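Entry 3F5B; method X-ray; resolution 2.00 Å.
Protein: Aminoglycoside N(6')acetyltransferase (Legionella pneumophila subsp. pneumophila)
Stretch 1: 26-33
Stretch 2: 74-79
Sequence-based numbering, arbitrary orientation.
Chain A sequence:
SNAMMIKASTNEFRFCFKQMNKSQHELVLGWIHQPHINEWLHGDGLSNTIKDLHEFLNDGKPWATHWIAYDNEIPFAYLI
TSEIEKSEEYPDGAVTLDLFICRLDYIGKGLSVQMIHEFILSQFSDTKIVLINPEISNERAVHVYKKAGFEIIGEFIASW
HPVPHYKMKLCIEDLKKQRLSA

Stretch 1, residues 26-33: ELVLGWIH
Stretch 2 (74-79) IPFAYL

The centre of this contact is aromatic: Trp-31 from the helix and Tyr-78 from the strand, both buried, each receive aliphatic neighbours from the other stretch. Val-28 (chi1 169°, t) sets CG1 3.6 Å from the Tyr-78 ring centroid, only 6° off the ring normal, a CH-pi contact over one face. Tyr-78 takes chi1 t (167°) and chi2 53°; its CD2 also lies 3.9 Å from CG2 of Ile-32, whose rotamer is p, t. Trp-31 (chi1 -85°, m; chi2 -6°) lays its indole along the strand, bringing CE3 to 4.0 Å from Tyr-78 CB and CH2 to 3.9 Å from Pro-75 CB. At the Pro-75 end, Leu-27 (t, p) brings CD2 to 3.6 Å from CG of the C-gamma endo proline ring.

The backbones cross nearly at right angles. Helix 26-31 and strand 74-79 run at 79° (signed -79°), their axes 9.6 Å apart at closest approach. The CA atoms pair Val-28 with Tyr-78 at 7.1 Å and Leu-27 with Pro-75 at 9.1 Å. Extended phi/psi at Pro-75 (-73/141) and Tyr-78 (-131/130) accompany CB atoms directed toward the helix; Phe-76 (-147/-14) and Ala-77 (-144/160) point theirs away, leaving backbone to meet the indole. Thus Trp-31 CZ2 lies 3.5 Å from Pro-75 O, CH2 3.5 Å from Phe-76 N, and CZ3 3.4 Å from Ala-77 O.

No hydrogen bond joins the stretches; packing alone makes the contact, burying 314 Å² in total. The hydrogen bonds found here lie within the helical stretch: Trp-31 N donates to Leu-27 O (3.1 Å) and Ile-32 N to Val-28 O (3.0 Å), although Ile-32 itself leaves helical phi/psi at -89/9; Tyr-78 OH is hydrogen-bonded elsewhere in the structure. Beyond Ile-32, exposed His-33 (chi1 -69°, m; chi2 88°) turns back, ND1 donating to Leu-29 O at 2.6 Å.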

ATOM      1  N   GLU A  26      12.617 -11.238  -8.758  1.00 28.76           N
ATOM      2  CA  GLU A  26      12.333 -12.604  -8.370  1.00 29.31           C
ATOM      3  C   GLU A  26      11.933 -12.712  -6.900  1.00 28.45           C
ATOM      4  O   GLU A  26      11.019 -13.469  -6.571  1.00 27.43           O
ATOM      5  CB  GLU A  26      13.486 -13.543  -8.754  1.00 31.71           C
ATOM      6  CG  GLU A  26      13.733 -13.494 -10.272  1.00 35.88           C
ATOM      7  CD  GLU A  26      14.517 -14.646 -10.811  1.00 37.90           C
ATOM      8  OE1 GLU A  26      15.333 -15.262 -10.058  1.00 39.12           O
ATOM      9  OE2 GLU A  26      14.319 -14.930 -12.006  1.00 38.65           O
ATOM     10  N   LEU A  27      12.573 -11.918  -6.034  1.00 28.47           N
ATOM     11  CA  LEU A  27      12.168 -11.838  -4.612  1.00 28.50           C
ATOM     12  C   LEU A  27      10.678 -11.555  -4.436  1.00 29.01           C
ATOM     13  O   LEU A  27       9.968 -12.262  -3.685  1.00 27.61           O
ATOM     14  CB  LEU A  27      13.004 -10.795  -3.846  1.00 29.32           C
ATOM     15  CG  LEU A  27      12.567 -10.437  -2.410  1.00 30.37           C
ATOM     16  CD1 LEU A  27      12.754 -11.592  -1.463  1.00 28.99           C
ATOM     17  CD2 LEU A  27      13.302  -9.203  -1.884  1.00 30.61           C
ATOM     18  N   VAL A  28      10.206 -10.500  -5.108  1.00 28.31           N
ATOM     19  CA  VAL A  28       8.820 -10.083  -4.986  1.00 26.28           C
ATOM     20  C   VAL A  28       7.901 -11.096  -5.678  1.00 26.62           C
ATOM     21  O   VAL A  28       6.826 -11.428  -5.162  1.00 25.85           O
ATOM     22  CB  VAL A  28       8.607  -8.654  -5.535  1.00 26.89           C
ATOM     23  CG1 VAL A  28       7.124  -8.312  -5.653  1.00 27.52           C
ATOM     24  CG2 VAL A  28       9.340  -7.638  -4.624  1.00 27.41           C
ATOM     25  N   LEU A  29       8.319 -11.610  -6.834  1.00 25.97           N
ATOM     26  CA  LEU A  29       7.536 -12.681  -7.468  1.00 25.58           C
ATOM     27  C   LEU A  29       7.281 -13.902  -6.535  1.00 25.43           C
ATOM     28  O   LEU A  29       6.156 -14.442  -6.472  1.00 24.94           O
ATOM     29  CB  LEU A  29       8.153 -13.092  -8.812  1.00 25.12           C
ATOM     30  CG  LEU A  29       7.845 -12.157 -10.000  1.00 25.15           C
ATOM     31  CD1 LEU A  29       8.698 -12.582 -11.190  1.00 25.57           C
ATOM     32  CD2 LEU A  29       6.360 -12.162 -10.388  1.00 24.59           C
ATOM     33  N   GLY A  30       8.304 -14.315  -5.795  1.00 25.47           N
ATOM     34  CA  GLY A  30       8.145 -15.410  -4.842  1.00 26.09           C
ATOM     35  C   GLY A  30       7.152 -14.986  -3.768  1.00 27.44           C
ATOM     36  O   GLY A  30       6.217 -15.732  -3.438  1.00 27.33           O
ATOM     37  N   TRP A  31       7.352 -13.778  -3.252  1.00 26.07           N
ATOM     38  CA  TRP A  31       6.520 -13.218  -2.191  1.00 28.21           C
ATOM     39  C   TRP A  31       5.027 -13.323  -2.506  1.00 27.94           C
ATOM     40  O   TRP A  31       4.243 -13.749  -1.677  1.00 28.09           O
ATOM     41  CB  TRP A  31       6.849 -11.745  -1.978  1.00 26.76           C
ATOM     42  CG  TRP A  31       8.012 -11.470  -1.057  1.00 28.24           C
ATOM     43  CD1 TRP A  31       8.726 -12.382  -0.307  1.00 28.42           C
ATOM     44  CD2 TRP A  31       8.561 -10.193  -0.761  1.00 26.62           C
ATOM     45  NE1 TRP A  31       9.684 -11.737   0.426  1.00 28.00           N
ATOM     46  CE2 TRP A  31       9.589 -10.387   0.183  1.00 28.49           C
ATOM     47  CE3 TRP A  31       8.254  -8.889  -1.176  1.00 27.82           C
ATOM     48  CZ2 TRP A  31      10.365  -9.319   0.683  1.00 27.05           C
ATOM     49  CZ3 TRP A  31       9.007  -7.832  -0.676  1.00 27.83           C
ATOM     50  CH2 TRP A  31      10.062  -8.057   0.248  1.00 26.79           C
ATOM     51  N   ILE A  32       4.645 -12.962  -3.720  1.00 26.23           N
ATOM     52  CA  ILE A  32       3.227 -12.850  -4.024  1.00 27.41           C
ATOM     53  C   ILE A  32       2.634 -14.156  -4.515  1.00 28.28           C
ATOM     54  O   ILE A  32       1.486 -14.188  -4.988  1.00 30.28           O
ATOM     55  CB  ILE A  32       2.950 -11.709  -5.024  1.00 26.03           C
ATOM     56  CG1 ILE A  32       3.592 -12.017  -6.402  1.00 26.45           C
ATOM     57  CG2 ILE A  32       3.457 -10.376  -4.434  1.00 24.80           C
ATOM     58  CD1 ILE A  32       3.399 -10.941  -7.447  1.00 27.68           C
ATOM     59  N   HIS A  33       3.420 -15.224  -4.411  1.00 27.61           N
ATOM     60  CA  HIS A  33       2.912 -16.580  -4.576  1.00 27.36           C
ATOM     61  C   HIS A  33       2.871 -17.386  -3.263  1.00 28.54           C
ATOM     62  O   HIS A  33       2.648 -18.609  -3.268  1.00 28.96           O
ATOM     63  CB  HIS A  33       3.693 -17.299  -5.687  1.00 28.39           C
ATOM     64  CG  HIS A  33       3.411 -16.750  -7.054  1.00 29.62           C
ATOM     65  ND1 HIS A  33       4.111 -15.692  -7.599  1.00 29.05           N
ATOM     66  CD2 HIS A  33       2.474 -17.094  -7.973  1.00 29.47           C
ATOM     67  CE1 HIS A  33       3.623 -15.414  -8.795  1.00 28.80           C
ATOM     68  NE2 HIS A  33       2.633 -16.254  -9.049  1.00 29.58           N
ATOM     69  N   ILE A  74      17.028  -5.818   5.545  1.00 28.93           N
ATOM     70  CA  ILE A  74      16.025  -6.849   5.329  1.00 27.81           C
ATOM     71  C   ILE A  74      14.781  -6.332   4.561  1.00 27.02           C
ATOM     72  O   ILE A  74      13.991  -5.587   5.113  1.00 27.44           O
ATOM     73  CB  ILE A  74      15.622  -7.487   6.709  1.00 28.16           C
ATOM     74  CG1 ILE A  74      16.848  -8.127   7.405  1.00 29.48           C
ATOM     75  CG2 ILE A  74      14.435  -8.444   6.608  1.00 26.28           C
ATOM     76  CD1 ILE A  74      17.524  -9.248   6.624  1.00 31.33           C
ATOM     77  N   PRO A  75      14.601  -6.753   3.291  1.00 26.73           N
ATOM     78  CA  PRO A  75      13.346  -6.422   2.595  1.00 27.08           C
ATOM     79  C   PRO A  75      12.189  -7.268   3.141  1.00 26.47           C
ATOM     80  O   PRO A  75      12.383  -8.440   3.455  1.00 28.76           O
ATOM     81  CB  PRO A  75      13.664  -6.766   1.128  1.00 26.99           C
ATOM     82  CG  PRO A  75      14.662  -7.987   1.255  1.00 26.68           C
ATOM     83  CD  PRO A  75      15.473  -7.667   2.516  1.00 26.96           C
ATOM     84  N   PHE A  76      11.003  -6.690   3.292  1.00 26.69           N
ATOM     85  CA  PHE A  76       9.931  -7.410   3.984  1.00 25.21           C
ATOM     86  C   PHE A  76       8.526  -7.102   3.469  1.00 26.09           C
ATOM     87  O   PHE A  76       7.588  -7.812   3.834  1.00 25.34           O
ATOM     88  CB  PHE A  76      10.004  -7.191   5.517  1.00 25.51           C
ATOM     89  CG  PHE A  76       9.555  -5.808   5.964  1.00 25.90           C
ATOM     90  CD1 PHE A  76       8.233  -5.564   6.282  1.00 26.18           C
ATOM     91  CD2 PHE A  76      10.464  -4.756   6.050  1.00 26.21           C
ATOM     92  CE1 PHE A  76       7.786  -4.277   6.682  1.00 26.85           C
ATOM     93  CE2 PHE A  76      10.050  -3.466   6.449  1.00 25.56           C
ATOM     94  CZ  PHE A  76       8.708  -3.221   6.746  1.00 26.71           C
ATOM     95  N   ALA A  77       8.360  -6.038   2.662  1.00 24.91           N
ATOM     96  CA  ALA A  77       7.033  -5.703   2.147  1.00 24.01           C
ATOM     97  C   ALA A  77       7.098  -5.175   0.733  1.00 24.78           C
ATOM     98  O   ALA A  77       8.139  -4.670   0.288  1.00 23.63           O
ATOM     99  CB  ALA A  77       6.328  -4.644   3.069  1.00 22.83           C
ATOM    100  N   TYR A  78       5.956  -5.239   0.060  1.00 24.27           N
ATOM    101  CA  TYR A  78       5.816  -4.799  -1.320  1.00 25.33           C
ATOM    102  C   TYR A  78       4.584  -3.886  -1.362  1.00 24.60           C
ATOM    103  O   TYR A  78       3.526  -4.233  -0.829  1.00 24.83           O
ATOM    104  CB  TYR A  78       5.642  -6.019  -2.212  1.00 25.03           C
ATOM    105  CG  TYR A  78       5.178  -5.809  -3.656  1.00 26.73           C
ATOM    106  CD1 TYR A  78       5.834  -4.925  -4.509  1.00 27.33           C
ATOM    107  CD2 TYR A  78       4.119  -6.575  -4.184  1.00 26.16           C
ATOM    108  CE1 TYR A  78       5.406  -4.753  -5.864  1.00 26.19           C
ATOM    109  CE2 TYR A  78       3.702  -6.430  -5.539  1.00 25.55           C
ATOM    110  CZ  TYR A  78       4.349  -5.516  -6.357  1.00 26.87           C
ATOM    111  OH  TYR A  78       3.943  -5.358  -7.667  1.00 26.35           O
ATOM    112  N   LEU A  79       4.767  -2.705  -1.951  1.00 23.63           N
ATOM    113  CA  LEU A  79       3.724  -1.680  -1.988  1.00 25.32           C
ATOM    114  C   LEU A  79       3.585  -1.187  -3.419  1.00 25.99           C
ATOM    115  O   LEU A  79       4.562  -1.165  -4.211  1.00 25.67           O
ATOM    116  CB  LEU A  79       4.004  -0.514  -1.015  1.00 25.58           C
ATOM    117  CG  LEU A  79       4.475  -0.830   0.423  1.00 27.47           C
ATOM    118  CD1 LEU A  79       6.012  -1.083   0.471  1.00 29.04           C
ATOM    119  CD2 LEU A  79       4.118   0.291   1.409  1.00 27.64           C
TER